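Local atomic coordinates of suppressor of fused homolog (PDB entry 6LPH), a protein that probably binds and sequesters a transcription factor of the Hedgehog pathway, and is represented here by its N-terminal part, from a complex with the kinase Fused. Residues 194-198 / 229-233; 219-225 / 240-244. The contacts are given in a common frame with arbitrary orientation. Residue numbers count along the deposited sequence, not the author numbering.

Contact 1: residues 194-198 / 229-233; sequences CQIVG and WLVTN
Two hydrogen bonds join strand 194-198 to the irregular segment 229-233. Gln195 NE2 donates to Trp229 O (2.9 Å, 172°), its side chain extended (chi1, chi2 both t), while Gln195 OE1 is held by Arg107. At the other end Gly198 N donates to Thr232 OG1 (3.0 Å, 169°), the hydroxyl presented by the m rotamer. Between them a water oxygen lies 2.7 Å from Ile196 O, 3.0 Å from Leu230 O and 2.8 Å from Thr232 OG1, bridging the segments. In the mixed sheet of the SUFU N-terminal region the strand pairs with 172-186 on one edge and with 97-109 on the other; around Ile196 to Gly198, segment 229-233 meets the edge facing 97-109 through the Thr232 hydroxyl and the water, without a backbone ladder. The segments run 39° apart, converging at Gly198 and Thr232 (CA to CA 5.6 Å). Trp229 (-100/14) is followed by Leu230 in the left-handed region (54/53), which places its CA-to-CB bond toward the strand, then by extended Val231 and Thr232. Leu230 CB meets Val197 CG2 at 3.8 Å, and its side chain continues onto Leu216 and Leu219. The Trp229 indole leads off and meets the Tyr60 ring.

Contact 2: residues 219-225 / 240-244; sequences LRQDMQT and VFELF
This is side-chain packing between the turn that ends helix 201-219 and the short helix 240-243, near the periphery of the SUFU N-terminal region; no hydrogen bond crosses it, and 297 Å² is buried. Leu219 to Asp222 form a type I beta turn, with Arg220 at -70/-15 and Gln221 at -77/-23, after which Asp222 is extended (-136/147). Asp222 OD2 accepts from Gln224 N at 2.8 Å, making an Asx turn, and from Gln224 NE2 at 3.2 Å. Asp222 O receives Thr225 N at 3.2 Å, and Thr225 OG1 (chi1 p) donates to Leu219 O at 2.7 Å, tying the end of the segment back to its start. In the short helix, Phe244 N bonds to Val240 O (2.8 Å), closing the helical turn as Phe244 leaves helical angles (-131/77). Val240, Leu243 and Phe244 all direct CA-to-CB toward 219-225, because positions i, i+3 and i+4 lie on one face of a helical turn. The closest backbones are Leu219 and Val240, CA to CA 6.4 Å. Leu219 CD2 lies 4.0 Å from Val240 CB; Thr225 CG2 sits 4.1 Å from Val240 CA and 3.6 Å from Leu243 CD1. Farther out, Gln224 OE1 is 4.1 Å from Leu243 CD2, and Asp222 OD1 approaches Phe244 CZ to 3.5 Å, obliquely to the ring. Helix 201-219 also contacts the short helix: Val240 rests on Phe218, Phe241 on Asp202 and Gln206, and Glu203 OE1 accepts from Val240 N, while Leu219 also touches Leu230 of the following loop.

Overall arrangement
From the N terminus, the chain first builds most of the sheet, then passes through strand 189-199, helix 201-219 and a long loop to helix 240-243. Contact 1 closes the excursion from 198 to 229, which includes the whole of helix 201-219, and brings the loop back onto the sheet. Contact 2 closes the shorter loop from 225 to 240, placing helix 240-243 beside the end of helix 201-219. The segments alternate along the chain, so the two closures cross rather than nest. Their centres lie 13 Å apart and they touch through Leu230, whose CD2 packs on Leu219 CB (3.6 Å) and Arg220 CG (3.7 Å), so this loop residue lies between strand 189-199 and the C-terminal end of helix 201-219.

Contact 1: residues 194-198 / 229-233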
loop_
_atom_site.group_PDB
_atom_site.type_symbol
_atom_site.label_atom_id
_atom_site.label_comp_id
_atom_site.label_asym_id
_atom_site.label_seq_id
_atom_site.Cartn_x
_atom_site.Cartn_y
_atom_site.Cartn_z
ATOM N N CYS A 194 -1.273 4.981 6.178
ATOM C CA CYS A 194 -1.865 3.737 6.647
ATOM C C CYS A 194 -1.317 2.590 5.815
ATOM O O CYS A 194 -1.664 2.430 4.628
ATOM C CB CYS A 194 -3.394 3.792 6.538
ATOM S SG CYS A 194 -4.063 4.911 7.783
ATOM N N GLN A 195 -0.461 1.785 6.438
ATOM C CA GLN A 195 0.157 0.681 5.718
ATOM C C GLN A 195 -0.721 -0.554 5.790
ATOM O O GLN A 195 -1.052 -1.074 6.873
ATOM C CB GLN A 195 1.547 0.363 6.258
ATOM C CG GLN A 195 2.274 -0.718 5.456
ATOM C CD GLN A 195 3.652 -0.981 5.999
ATOM O OE1 GLN A 195 4.487 -0.068 6.090
ATOM N NE2 GLN A 195 3.903 -2.222 6.384
ATOM N N ILE A 196 -1.076 -1.030 4.609
ATOM C CA ILE A 196 -1.872 -2.227 4.470
ATOM C C ILE A 196 -0.944 -3.436 4.644
ATOM O O ILE A 196 0.195 -3.429 4.153
ATOM C CB ILE A 196 -2.622 -2.145 3.115
ATOM C CG1 ILE A 196 -4.001 -1.508 3.310
ATOM C CG2 ILE A 196 -2.954 -3.487 2.528
ATOM C CD1 ILE A 196 -4.085 -0.413 4.316
ATOM N N VAL A 197 -1.409 -4.455 5.378
ATOM C CA VAL A 197 -0.616 -5.691 5.633
ATOM C C VAL A 197 -1.468 -6.902 5.285
ATOM O O VAL A 197 -2.534 -7.072 5.854
ATOM C CB VAL A 197 -0.163 -5.793 7.117
ATOM C CG1 VAL A 197 0.686 -7.050 7.393
ATOM C CG2 VAL A 197 0.604 -4.560 7.522
ATOM N N GLY A 198 -0.994 -7.753 4.371
ATOM C CA GLY A 198 -1.761 -8.944 4.007
ATOM C C GLY A 198 -1.659 -9.964 5.130
ATOM O O GLY A 198 -0.590 -10.144 5.716
ATOM N N TRP A 229 8.898 -4.013 10.064
ATOM C CA TRP A 229 8.123 -3.109 9.208
ATOM C C TRP A 229 6.959 -3.732 8.508
ATOM O O TRP A 229 6.407 -3.122 7.584
ATOM C CB TRP A 229 9.021 -2.463 8.168
ATOM C CG TRP A 229 9.933 -1.399 8.709
ATOM C CD1 TRP A 229 10.236 -1.107 10.044
ATOM C CD2 TRP A 229 10.749 -0.483 7.918
ATOM N NE1 TRP A 229 11.147 -0.090 10.120
ATOM C CE2 TRP A 229 11.499 0.335 8.882
ATOM C CE3 TRP A 229 10.931 -0.267 6.550
ATOM C CZ2 TRP A 229 12.384 1.332 8.469
ATOM C CZ3 TRP A 229 11.822 0.750 6.145
ATOM C CH2 TRP A 229 12.529 1.519 7.084
ATOM N N LEU A 230 6.578 -4.938 8.941
ATOM C CA LEU A 230 5.344 -5.601 8.482
ATOM C C LEU A 230 5.283 -5.708 6.953
ATOM O O LEU A 230 4.332 -5.285 6.315
ATOM C CB LEU A 230 4.102 -4.903 9.069
ATOM C CG LEU A 230 3.939 -5.055 10.595
ATOM C CD1 LEU A 230 2.891 -4.101 11.170
ATOM C CD2 LEU A 230 3.647 -6.500 10.992
ATOM N N VAL A 231 6.333 -6.272 6.371
ATOM C CA VAL A 231 6.368 -6.499 4.949
ATOM C C VAL A 231 5.457 -7.684 4.636
ATOM O O VAL A 231 5.503 -8.719 5.313
ATOM C CB VAL A 231 7.813 -6.777 4.482
ATOM C CG1 VAL A 231 7.854 -7.260 3.020
ATOM C CG2 VAL A 231 8.670 -5.523 4.687
ATOM N N THR A 232 4.633 -7.527 3.613
ATOM C CA THR A 232 3.785 -8.644 3.150
ATOM C C THR A 232 4.506 -9.559 2.153
ATOM O O THR A 232 4.998 -9.078 1.127
ATOM C CB THR A 232 2.526 -8.094 2.469
ATOM O OG1 THR A 232 1.814 -7.282 3.403
ATOM C CG2 THR A 232 1.617 -9.237 1.944
ATOM N N ASN A 233 4.557 -10.870 2.466
ATOM C CA ASN A 233 5.136 -11.876 1.582
ATOM C C ASN A 233 3.999 -12.762 1.039
ATOM O O ASN A 233 3.422 -13.545 1.783
ATOM C CB ASN A 233 6.187 -12.731 2.331
ATOM C CG ASN A 233 6.583 -13.977 1.554
ATOM O OD1 ASN A 233 6.433 -14.043 0.333
ATOM N ND2 ASN A 233 7.069 -15.001 2.278
HETATM O O HOH W 1 2.600 -4.623 3.943
#

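Contact 2: residues 219-225 / 240-244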
loop_
_atom_site.group_PDB
_atom_site.type_symbol
_atom_site.label_atom_id
_atom_site.label_comp_id
_atom_site.label_asym_id
_atom_site.label_seq_id
_atom_site.Cartn_x
_atom_site.Cartn_y
_atom_site.Cartn_z
ATOM N N LEU A 219 2.984 -10.298 14.498
ATOM C CA LEU A 219 3.616 -10.358 13.167
ATOM C C LEU A 219 4.995 -9.700 13.096
ATOM O O LEU A 219 5.885 -10.178 12.384
ATOM C CB LEU A 219 2.686 -9.749 12.106
ATOM C CG LEU A 219 1.331 -10.448 11.869
ATOM C CD1 LEU A 219 0.416 -9.575 11.015
ATOM C CD2 LEU A 219 1.529 -11.800 11.197
ATOM N N ARG A 220 5.171 -8.623 13.857
ATOM C CA ARG A 220 6.411 -7.846 13.848
ATOM C C ARG A 220 7.595 -8.563 14.464
ATOM O O ARG A 220 8.738 -8.122 14.280
ATOM C CB ARG A 220 6.247 -6.538 14.633
ATOM C CG ARG A 220 5.556 -5.407 13.921
ATOM C CD ARG A 220 5.454 -4.190 14.859
ATOM N NE ARG A 220 4.659 -3.102 14.255
ATOM C CZ ARG A 220 3.447 -2.690 14.660
ATOM N NH1 ARG A 220 2.822 -3.259 15.689
ATOM N NH2 ARG A 220 2.828 -1.703 14.018
ATOM N N GLN A 221 7.317 -9.638 15.199
ATOM C CA GLN A 221 8.287 -10.296 16.086
ATOM C C GLN A 221 9.294 -11.160 15.345
ATOM O O GLN A 221 10.352 -11.461 15.869
ATOM C CB GLN A 221 7.529 -11.221 17.038
ATOM C CG GLN A 221 7.831 -11.021 18.492
ATOM C CD GLN A 221 7.007 -9.902 19.079
ATOM O OE1 GLN A 221 6.049 -10.147 19.817
ATOM N NE2 GLN A 221 7.363 -8.667 18.748
ATOM N N ASP A 222 8.939 -11.613 14.149
ATOM C CA ASP A 222 9.829 -12.461 13.386
ATOM C C ASP A 222 9.858 -12.026 11.939
ATOM O O ASP A 222 8.849 -11.564 11.416
ATOM C CB ASP A 222 9.379 -13.923 13.480
ATOM C CG ASP A 222 10.483 -14.889 13.067
ATOM O OD1 ASP A 222 11.205 -15.398 13.958
ATOM O OD2 ASP A 222 10.663 -15.107 11.848
ATOM N N MET A 223 11.018 -12.184 11.294
ATOM C CA MET A 223 11.133 -11.955 9.858
ATOM C C MET A 223 10.149 -12.777 9.020
ATOM O O MET A 223 9.598 -12.282 8.043
ATOM C CB MET A 223 12.541 -12.286 9.392
ATOM C CG MET A 223 13.297 -11.061 9.034
ATOM S SD MET A 223 12.847 -10.438 7.403
ATOM C CE MET A 223 14.510 -9.836 7.122
ATOM N N GLN A 224 9.931 -14.025 9.414
ATOM C CA GLN A 224 9.035 -14.928 8.664
ATOM C C GLN A 224 7.611 -14.362 8.535
ATOM O O GLN A 224 6.919 -14.649 7.564
ATOM C CB GLN A 224 8.982 -16.308 9.327
ATOM C CG GLN A 224 10.336 -17.004 9.404
ATOM C CD GLN A 224 10.283 -18.327 10.163
ATOM O OE1 GLN A 224 9.825 -19.356 9.633
ATOM N NE2 GLN A 224 10.775 -18.313 11.404
ATOM N N THR A 225 7.186 -13.543 9.494
ATOM C CA THR A 225 5.827 -12.984 9.454
ATOM C C THR A 225 5.760 -11.476 9.087
ATOM O O THR A 225 4.687 -10.859 9.164
ATOM C CB THR A 225 5.069 -13.262 10.774
ATOM O OG1 THR A 225 5.862 -12.791 11.878
ATOM C CG2 THR A 225 4.815 -14.768 10.941
ATOM N N VAL A 240 0.993 -16.708 11.845
ATOM C CA VAL A 240 1.762 -16.470 13.053
ATOM C C VAL A 240 1.370 -17.461 14.153
ATOM O O VAL A 240 2.214 -17.901 14.944
ATOM C CB VAL A 240 1.606 -15.003 13.527
ATOM C CG1 VAL A 240 0.194 -14.737 14.068
ATOM C CG2 VAL A 240 2.691 -14.653 14.537
ATOM N N PHE A 241 0.082 -17.810 14.202
ATOM C CA PHE A 241 -0.412 -18.733 15.206
ATOM C C PHE A 241 0.077 -20.167 14.946
ATOM O O PHE A 241 0.221 -20.950 15.890
ATOM C CB PHE A 241 -1.954 -18.677 15.261
ATOM C CG PHE A 241 -2.493 -17.307 15.568
ATOM C CD1 PHE A 241 -3.219 -16.595 14.607
ATOM C CD2 PHE A 241 -2.236 -16.709 16.797
ATOM C CE1 PHE A 241 -3.689 -15.321 14.879
ATOM C CE2 PHE A 241 -2.706 -15.434 17.076
ATOM C CZ PHE A 241 -3.434 -14.735 16.117
ATOM N N GLU A 242 0.295 -20.517 13.678
ATOM C CA GLU A 242 0.920 -21.810 13.320
ATOM C C GLU A 242 2.408 -21.788 13.659
ATOM O O GLU A 242 2.934 -22.767 14.188
ATOM C CB GLU A 242 0.778 -22.137 11.828
ATOM C CG GLU A 242 -0.615 -22.485 11.361
ATOM C CD GLU A 242 -0.688 -22.619 9.852
ATOM O OE1 GLU A 242 -0.880 -21.595 9.158
ATOM O OE2 GLU A 242 -0.559 -23.756 9.355
ATOM N N LEU A 243 3.093 -20.688 13.358
ATOM C CA LEU A 243 4.552 -20.629 13.576
ATOM C C LEU A 243 4.922 -20.513 15.052
ATOM O O LEU A 243 5.923 -21.097 15.503
ATOM C CB LEU A 243 5.199 -19.481 12.775
ATOM C CG LEU A 243 5.206 -19.649 11.242
ATOM C CD1 LEU A 243 5.464 -18.327 10.521
ATOM C CD2 LEU A 243 6.172 -20.728 10.761
ATOM N N PHE A 244 4.116 -19.749 15.783
ATOM C CA PHE A 244 4.349 -19.460 17.185
ATOM C C PHE A 244 3.081 -19.692 18.010
ATOM O O PHE A 244 2.413 -18.732 18.425
ATOM C CB PHE A 244 4.875 -18.026 17.344
ATOM C CG PHE A 244 6.062 -17.728 16.474
ATOM C CD1 PHE A 244 7.322 -18.240 16.791
ATOM C CD2 PHE A 244 5.923 -16.953 15.324
ATOM C CE1 PHE A 244 8.424 -17.978 15.975
ATOM C CE2 PHE A 244 7.023 -16.683 14.511
ATOM C CZ PHE A 244 8.275 -17.199 14.834
#